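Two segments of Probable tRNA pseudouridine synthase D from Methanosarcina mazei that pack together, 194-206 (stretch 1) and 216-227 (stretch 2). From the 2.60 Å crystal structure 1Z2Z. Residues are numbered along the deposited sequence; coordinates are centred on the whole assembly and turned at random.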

ATOM      1  N   PHE A 194       2.096 -10.625  24.871  1.00 72.06           N
ATOM      2  CA  PHE A 194       0.727 -10.494  24.398  1.00 72.43           C
ATOM      3  C   PHE A 194       0.015  -9.400  25.176  1.00 72.52           C
ATOM      4  O   PHE A 194      -1.063  -8.951  24.790  1.00 71.34           O
ATOM      5  CB  PHE A 194      -0.023 -11.818  24.517  1.00 72.64           C
ATOM      6  CG  PHE A 194       0.218 -12.743  23.361  1.00 72.72           C
ATOM      7  CD1 PHE A 194       1.418 -13.432  23.243  1.00 72.84           C
ATOM      8  CD2 PHE A 194      -0.752 -12.908  22.377  1.00 72.67           C
ATOM      9  CE1 PHE A 194       1.654 -14.269  22.157  1.00 73.01           C
ATOM     10  CE2 PHE A 194      -0.527 -13.741  21.288  1.00 73.25           C
ATOM     11  CZ  PHE A 194       0.677 -14.426  21.180  1.00 73.36           C
ATOM     12  N   GLU A 195       0.645  -8.973  26.267  1.00 73.55           N
ATOM     13  CA  GLU A 195       0.125  -7.910  27.121  1.00 74.01           C
ATOM     14  C   GLU A 195       0.255  -6.584  26.374  1.00 73.99           C
ATOM     15  O   GLU A 195      -0.569  -5.681  26.532  1.00 73.85           O
ATOM     16  CB  GLU A 195       0.941  -7.831  28.413  1.00 74.56           C
ATOM     17  CG  GLU A 195       0.507  -6.715  29.352  1.00 75.80           C
ATOM     18  CD  GLU A 195      -0.455  -7.196  30.413  1.00 76.84           C
ATOM     19  OE1 GLU A 195      -1.211  -6.363  30.965  1.00 76.75           O
ATOM     20  OE2 GLU A 195      -0.441  -8.412  30.704  1.00 77.73           O
ATOM     21  N   LYS A 196       1.307  -6.478  25.567  1.00 73.34           N
ATOM     22  CA  LYS A 196       1.567  -5.275  24.793  1.00 73.02           C
ATOM     23  C   LYS A 196       0.922  -5.337  23.410  1.00 71.57           C
ATOM     24  O   LYS A 196       0.351  -4.353  22.946  1.00 71.93           O
ATOM     25  CB  LYS A 196       3.080  -5.048  24.659  1.00 74.47           C
ATOM     26  CG  LYS A 196       3.804  -4.892  26.001  1.00 76.89           C
ATOM     27  CD  LYS A 196       3.230  -3.727  26.812  1.00 78.19           C
ATOM     28  CE  LYS A 196       3.830  -3.644  28.209  1.00 78.11           C
ATOM     29  NZ  LYS A 196       3.241  -2.523  28.999  1.00 76.99           N
ATOM     30  N   ALA A 197       1.010  -6.491  22.758  1.00 69.63           N
ATOM     31  CA  ALA A 197       0.428  -6.661  21.429  1.00 68.38           C
ATOM     32  C   ALA A 197      -1.077  -6.408  21.452  1.00 67.57           C
ATOM     33  O   ALA A 197      -1.642  -5.878  20.493  1.00 67.39           O
ATOM     34  CB  ALA A 197       0.709  -8.065  20.903  1.00 67.93           C
ATOM     35  N   ALA A 198      -1.724  -6.792  22.548  1.00 66.35           N
ATOM     36  CA  ALA A 198      -3.159  -6.596  22.679  1.00 64.96           C
ATOM     37  C   ALA A 198      -3.467  -5.153  23.038  1.00 64.22           C
ATOM     38  O   ALA A 198      -4.408  -4.563  22.510  1.00 64.92           O
ATOM     39  CB  ALA A 198      -3.719  -7.527  23.735  1.00 65.32           C
ATOM     40  N   LEU A 199      -2.674  -4.581  23.935  1.00 63.00           N
ATOM     41  CA  LEU A 199      -2.882  -3.200  24.350  1.00 63.02           C
ATOM     42  C   LEU A 199      -2.591  -2.207  23.230  1.00 62.25           C
ATOM     43  O   LEU A 199      -3.292  -1.209  23.087  1.00 62.55           O
ATOM     44  CB  LEU A 199      -2.011  -2.877  25.566  1.00 63.87           C
ATOM     45  CG  LEU A 199      -2.706  -2.833  26.933  1.00 63.72           C
ATOM     46  CD1 LEU A 199      -3.505  -4.110  27.182  1.00 63.59           C
ATOM     47  CD2 LEU A 199      -1.647  -2.636  28.008  1.00 63.74           C
ATOM     48  N   LEU A 200      -1.561  -2.482  22.437  1.00 60.92           N
ATOM     49  CA  LEU A 200      -1.199  -1.602  21.334  1.00 60.11           C
ATOM     50  C   LEU A 200      -2.328  -1.468  20.318  1.00 60.33           C
ATOM     51  O   LEU A 200      -2.388  -0.487  19.579  1.00 61.24           O
ATOM     52  CB  LEU A 200       0.053  -2.125  20.624  1.00 59.76           C
ATOM     53  CG  LEU A 200       1.398  -2.019  21.347  1.00 58.99           C
ATOM     54  CD1 LEU A 200       2.459  -2.787  20.573  1.00 58.23           C
ATOM     55  CD2 LEU A 200       1.789  -0.558  21.489  1.00 58.03           C
ATOM     56  N   TYR A 201      -3.217  -2.458  20.277  1.00 59.92           N
ATOM     57  CA  TYR A 201      -4.336  -2.455  19.336  1.00 58.57           C
ATOM     58  C   TYR A 201      -5.605  -1.957  20.017  1.00 58.60           C
ATOM     59  O   TYR A 201      -6.364  -1.173  19.453  1.00 59.42           O
ATOM     60  CB  TYR A 201      -4.565  -3.871  18.786  1.00 57.09           C
ATOM     61  CG  TYR A 201      -5.557  -3.943  17.644  1.00 55.33           C
ATOM     62  CD1 TYR A 201      -5.176  -3.628  16.341  1.00 54.52           C
ATOM     63  CD2 TYR A 201      -6.889  -4.273  17.876  1.00 54.36           C
ATOM     64  CE1 TYR A 201      -6.100  -3.636  15.298  1.00 54.23           C
ATOM     65  CE2 TYR A 201      -7.819  -4.280  16.840  1.00 54.59           C
ATOM     66  CZ  TYR A 201      -7.419  -3.956  15.554  1.00 53.71           C
ATOM     67  OH  TYR A 201      -8.348  -3.921  14.541  1.00 52.71           O
ATOM     68  N   ILE A 202      -5.834  -2.420  21.238  1.00 58.50           N
ATOM     69  CA  ILE A 202      -7.010  -2.005  21.983  1.00 58.71           C
ATOM     70  C   ILE A 202      -6.933  -0.508  22.289  1.00 60.06           C
ATOM     71  O   ILE A 202      -7.882   0.234  22.027  1.00 60.38           O
ATOM     72  CB  ILE A 202      -7.115  -2.793  23.294  1.00 57.55           C
ATOM     73  CG1 ILE A 202      -7.264  -4.286  22.972  1.00 56.08           C
ATOM     74  CG2 ILE A 202      -8.269  -2.256  24.124  1.00 56.33           C
ATOM     75  CD1 ILE A 202      -7.069  -5.213  24.157  1.00 54.38           C
ATOM     76  N   ALA A 203      -5.792  -0.083  22.835  1.00 59.91           N
ATOM     77  CA  ALA A 203      -5.535   1.311  23.191  1.00 59.53           C
ATOM     78  C   ALA A 203      -4.498   1.922  22.241  1.00 59.94           C
ATOM     79  O   ALA A 203      -4.537   1.676  21.039  1.00 61.02           O
ATOM     80  CB  ALA A 203      -5.044   1.395  24.632  1.00 59.20           C
ATOM     81  N   GLU A 204      -3.576   2.719  22.776  1.00 59.69           N
ATOM     82  CA  GLU A 204      -2.535   3.351  21.960  1.00 60.20           C
ATOM     83  C   GLU A 204      -3.088   4.357  20.959  1.00 60.21           C
ATOM     84  O   GLU A 204      -3.313   4.029  19.795  1.00 59.38           O
ATOM     85  CB  GLU A 204      -1.734   2.305  21.187  1.00 59.90           C
ATOM     86  CG  GLU A 204      -0.639   2.926  20.330  1.00 58.85           C
ATOM     87  CD  GLU A 204       0.698   3.000  21.045  1.00 56.71           C
ATOM     88  OE1 GLU A 204       0.720   3.264  22.269  1.00 53.48           O
ATOM     89  OE2 GLU A 204       1.726   2.799  20.367  1.00 55.88           O
ATOM     90  N   PRO A 205      -3.278   5.608  21.395  1.00 61.41           N
ATOM     91  CA  PRO A 205      -3.807   6.690  20.562  1.00 62.33           C
ATOM     92  C   PRO A 205      -2.792   7.284  19.590  1.00 63.73           C
ATOM     93  O   PRO A 205      -1.592   7.267  19.849  1.00 64.61           O
ATOM     94  CB  PRO A 205      -4.253   7.705  21.596  1.00 62.65           C
ATOM     95  CG  PRO A 205      -3.170   7.583  22.627  1.00 61.76           C
ATOM     96  CD  PRO A 205      -3.033   6.084  22.770  1.00 61.78           C
ATOM     97  N   PHE A 206      -3.281   7.811  18.471  1.00 64.96           N
ATOM     98  CA  PHE A 206      -2.416   8.432  17.476  1.00 66.45           C
ATOM     99  C   PHE A 206      -2.871   9.854  17.153  1.00 68.22           C
ATOM    100  O   PHE A 206      -4.063  10.162  17.203  1.00 68.04           O
ATOM    101  CB  PHE A 206      -2.369   7.599  16.190  1.00 66.55           C
ATOM    102  CG  PHE A 206      -1.329   6.508  16.206  1.00 66.32           C
ATOM    103  CD1 PHE A 206      -0.729   6.095  15.022  1.00 65.37           C
ATOM    104  CD2 PHE A 206      -0.953   5.890  17.402  1.00 66.01           C
ATOM    105  CE1 PHE A 206       0.232   5.092  15.023  1.00 64.75           C
ATOM    106  CE2 PHE A 206       0.008   4.884  17.414  1.00 64.91           C
ATOM    107  CZ  PHE A 206       0.603   4.484  16.222  1.00 64.83           C
TER
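Stretch 2 (216-227) ARQFVKDTLDFK

A small residue at a helix end can accommodate a close neighbour, and this pair of segments is a compact example. The first stretch is helical up to Ile202 and then leaves helical geometry at Ala203, continuing through Glu204, with positive phi, into an extended Pro205 and Phe206. The second enters as a helix already under way at Ala216, leaves helical phi/psi at Leu224, again with positive phi, and starts a new helix at Phe226. The two helices run roughly antiparallel, and the backbones come nearest where the first gives out, with the CA atoms of Ala203 and Arg217 4.1 Å apart.

The methyl of Ala203 sits here: its CB lies 3.3 Å from Arg217 O, 3.5 Å from Lys221 CB and 3.8 Å from Val220 CG2. CA-to-CB of Arg217 points toward the first stretch, and its NH1 lies 3.0 Å from Ile202 O, which sits at the edge of the guanidinium. Beyond the break, Pro205 packs its CD 3.6 Å from Lys221 CD, while Glu204 OE1 and Lys221 NZ form a long salt bridge of 3.9 Å. Farther back along the first helix, Leu199 meets Leu224: its CD2 is 3.4 Å from Leu224 CD2, and its CD1 approaches the ring edge of Phe226, 4.4 Å from CZ. Apolar contact thus extends the interface.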

ATOM      1  N   ALA A 216     -10.000   8.124  24.408  1.00 59.78           N
ATOM      2  CA  ALA A 216     -10.672   6.914  24.854  1.00 58.67           C
ATOM      3  C   ALA A 216      -9.627   5.812  25.028  1.00 57.74           C
ATOM      4  O   ALA A 216      -9.643   5.089  26.023  1.00 56.43           O
ATOM      5  CB  ALA A 216     -11.713   6.492  23.837  1.00 58.82           C
ATOM      6  N   ARG A 217      -8.726   5.701  24.050  1.00 57.75           N
ATOM      7  CA  ARG A 217      -7.648   4.709  24.058  1.00 57.35           C
ATOM      8  C   ARG A 217      -6.645   5.057  25.139  1.00 57.49           C
ATOM      9  O   ARG A 217      -6.179   4.193  25.877  1.00 58.67           O
ATOM     10  CB  ARG A 217      -6.929   4.678  22.704  1.00 56.72           C
ATOM     11  CG  ARG A 217      -7.782   4.196  21.539  1.00 55.19           C
ATOM     12  CD  ARG A 217      -7.005   4.256  20.238  1.00 55.93           C
ATOM     13  NE  ARG A 217      -7.846   3.981  19.073  1.00 57.90           N
ATOM     14  CZ  ARG A 217      -8.249   2.771  18.698  1.00 57.73           C
ATOM     15  NH1 ARG A 217      -7.888   1.701  19.394  1.00 58.40           N
ATOM     16  NH2 ARG A 217      -9.019   2.629  17.627  1.00 56.81           N
ATOM     17  N   GLN A 218      -6.306   6.335  25.214  1.00 57.11           N
ATOM     18  CA  GLN A 218      -5.369   6.824  26.208  1.00 56.88           C
ATOM     19  C   GLN A 218      -5.852   6.446  27.602  1.00 57.08           C
ATOM     20  O   GLN A 218      -5.053   6.143  28.483  1.00 58.43           O
ATOM     21  CB  GLN A 218      -5.266   8.344  26.114  1.00 56.61           C
ATOM     22  CG  GLN A 218      -3.865   8.859  25.884  1.00 56.53           C
ATOM     23  CD  GLN A 218      -2.888   8.304  26.885  1.00 54.79           C
ATOM     24  OE1 GLN A 218      -3.219   8.123  28.053  1.00 54.69           O
ATOM     25  NE2 GLN A 218      -1.671   8.040  26.437  1.00 55.01           N
ATOM     26  N   PHE A 219      -7.168   6.466  27.794  1.00 56.33           N
ATOM     27  CA  PHE A 219      -7.742   6.142  29.088  1.00 55.46           C
ATOM     28  C   PHE A 219      -7.407   4.732  29.524  1.00 56.08           C
ATOM     29  O   PHE A 219      -6.725   4.530  30.525  1.00 56.51           O
ATOM     30  CB  PHE A 219      -9.260   6.296  29.067  1.00 55.89           C
ATOM     31  CG  PHE A 219      -9.907   6.030  30.400  1.00 56.99           C
ATOM     32  CD1 PHE A 219      -9.935   7.007  31.382  1.00 58.27           C
ATOM     33  CD2 PHE A 219     -10.472   4.790  30.681  1.00 58.29           C
ATOM     34  CE1 PHE A 219     -10.501   6.750  32.631  1.00 58.99           C
ATOM     35  CE2 PHE A 219     -11.038   4.527  31.929  1.00 57.00           C
ATOM     36  CZ  PHE A 219     -11.058   5.509  32.897  1.00 57.23           C
ATOM     37  N   VAL A 220      -7.893   3.749  28.776  1.00 56.16           N
ATOM     38  CA  VAL A 220      -7.645   2.359  29.132  1.00 56.53           C
ATOM     39  C   VAL A 220      -6.191   1.945  28.962  1.00 56.63           C
ATOM     40  O   VAL A 220      -5.802   0.860  29.382  1.00 56.63           O
ATOM     41  CB  VAL A 220      -8.534   1.401  28.305  1.00 56.75           C
ATOM     42  CG1 VAL A 220      -9.989   1.776  28.491  1.00 57.48           C
ATOM     43  CG2 VAL A 220      -8.140   1.439  26.833  1.00 54.76           C
ATOM     44  N   LYS A 221      -5.391   2.814  28.354  1.00 56.88           N
ATOM     45  CA  LYS A 221      -3.979   2.522  28.127  1.00 57.02           C
ATOM     46  C   LYS A 221      -3.156   2.673  29.403  1.00 56.83           C
ATOM     47  O   LYS A 221      -2.064   2.120  29.519  1.00 55.91           O
ATOM     48  CB  LYS A 221      -3.443   3.442  27.030  1.00 57.40           C
ATOM     49  CG  LYS A 221      -1.974   3.301  26.709  1.00 56.43           C
ATOM     50  CD  LYS A 221      -1.725   3.882  25.330  1.00 57.33           C
ATOM     51  CE  LYS A 221      -0.261   3.866  24.964  1.00 56.54           C
ATOM     52  NZ  LYS A 221       0.495   4.761  25.866  1.00 57.30           N
ATOM     53  N   ASP A 222      -3.685   3.422  30.363  1.00 57.66           N
ATOM     54  CA  ASP A 222      -2.992   3.622  31.632  1.00 57.86           C
ATOM     55  C   ASP A 222      -3.827   3.166  32.831  1.00 57.51           C
ATOM     56  O   ASP A 222      -3.399   3.286  33.977  1.00 57.76           O
ATOM     57  CB  ASP A 222      -2.572   5.098  31.786  1.00 57.49           C
ATOM     58  CG  ASP A 222      -3.580   6.070  31.191  1.00 56.58           C
ATOM     59  OD1 ASP A 222      -4.746   6.057  31.620  1.00 57.65           O
ATOM     60  OD2 ASP A 222      -3.201   6.854  30.298  1.00 54.69           O
ATOM     61  N   THR A 223      -5.012   2.621  32.554  1.00 57.36           N
ATOM     62  CA  THR A 223      -5.912   2.139  33.603  1.00 57.05           C
ATOM     63  C   THR A 223      -6.339   0.712  33.330  1.00 57.39           C
ATOM     64  O   THR A 223      -6.725  -0.016  34.243  1.00 57.98           O
ATOM     65  CB  THR A 223      -7.190   2.981  33.688  1.00 55.69           C
ATOM     66  OG1 THR A 223      -7.784   3.058  32.388  1.00 54.75           O
ATOM     67  CG2 THR A 223      -6.883   4.372  34.201  1.00 54.81           C
ATOM     68  N   LEU A 224      -6.276   0.327  32.060  1.00 57.93           N
ATOM     69  CA  LEU A 224      -6.659  -1.016  31.632  1.00 57.23           C
ATOM     70  C   LEU A 224      -8.097  -1.345  32.021  1.00 57.69           C
ATOM     71  O   LEU A 224      -8.469  -2.514  32.112  1.00 57.10           O
ATOM     72  CB  LEU A 224      -5.706  -2.059  32.230  1.00 56.89           C
ATOM     73  CG  LEU A 224      -4.226  -1.985  31.825  1.00 55.46           C
ATOM     74  CD1 LEU A 224      -3.440  -3.071  32.530  1.00 54.02           C
ATOM     75  CD2 LEU A 224      -4.101  -2.132  30.325  1.00 55.10           C
ATOM     76  N   ASP A 225      -8.899  -0.306  32.247  1.00 57.74           N
ATOM     77  CA  ASP A 225     -10.307  -0.462  32.607  1.00 58.76           C
ATOM     78  C   ASP A 225     -11.126  -0.687  31.324  1.00 60.03           C
ATOM     79  O   ASP A 225     -11.727   0.246  30.790  1.00 60.82           O
ATOM     80  CB  ASP A 225     -10.778   0.797  33.356  1.00 58.46           C
ATOM     81  CG  ASP A 225     -12.272   0.791  33.665  1.00 59.11           C
ATOM     82  OD1 ASP A 225     -12.953  -0.219  33.380  1.00 57.32           O
ATOM     83  OD2 ASP A 225     -12.760   1.814  34.202  1.00 57.67           O
ATOM     84  N   PHE A 226     -11.137  -1.929  30.836  1.00 60.79           N
ATOM     85  CA  PHE A 226     -11.853  -2.294  29.610  1.00 61.45           C
ATOM     86  C   PHE A 226     -13.363  -2.136  29.738  1.00 62.74           C
ATOM     87  O   PHE A 226     -14.074  -2.025  28.737  1.00 62.18           O
ATOM     88  CB  PHE A 226     -11.520  -3.734  29.217  1.00 60.34           C
ATOM     89  CG  PHE A 226     -10.054  -4.035  29.228  1.00 60.80           C
ATOM     90  CD1 PHE A 226      -9.176  -3.301  28.438  1.00 61.41           C
ATOM     91  CD2 PHE A 226      -9.540  -5.012  30.072  1.00 61.01           C
ATOM     92  CE1 PHE A 226      -7.808  -3.542  28.477  1.00 61.82           C
ATOM     93  CE2 PHE A 226      -8.172  -5.262  30.120  1.00 62.96           C
ATOM     94  CZ  PHE A 226      -7.302  -4.519  29.326  1.00 63.30           C
ATOM     95  N   LYS A 227     -13.842  -2.128  30.979  1.00 64.53           N
ATOM     96  CA  LYS A 227     -15.262  -1.973  31.268  1.00 65.61           C
ATOM     97  C   LYS A 227     -15.702  -0.590  30.804  1.00 65.92           C
ATOM     98  O   LYS A 227     -16.762  -0.429  30.191  1.00 66.48           O
ATOM     99  CB  LYS A 227     -15.513  -2.135  32.775  1.00 67.16           C
ATOM    100  CG  LYS A 227     -15.029  -3.471  33.345  1.00 69.14           C
ATOM    101  CD  LYS A 227     -15.376  -3.675  34.829  1.00 71.07           C
ATOM    102  CE  LYS A 227     -14.634  -2.722  35.771  1.00 70.91           C
ATOM    103  NZ  LYS A 227     -15.150  -1.321  35.718  1.00 72.06           N
TER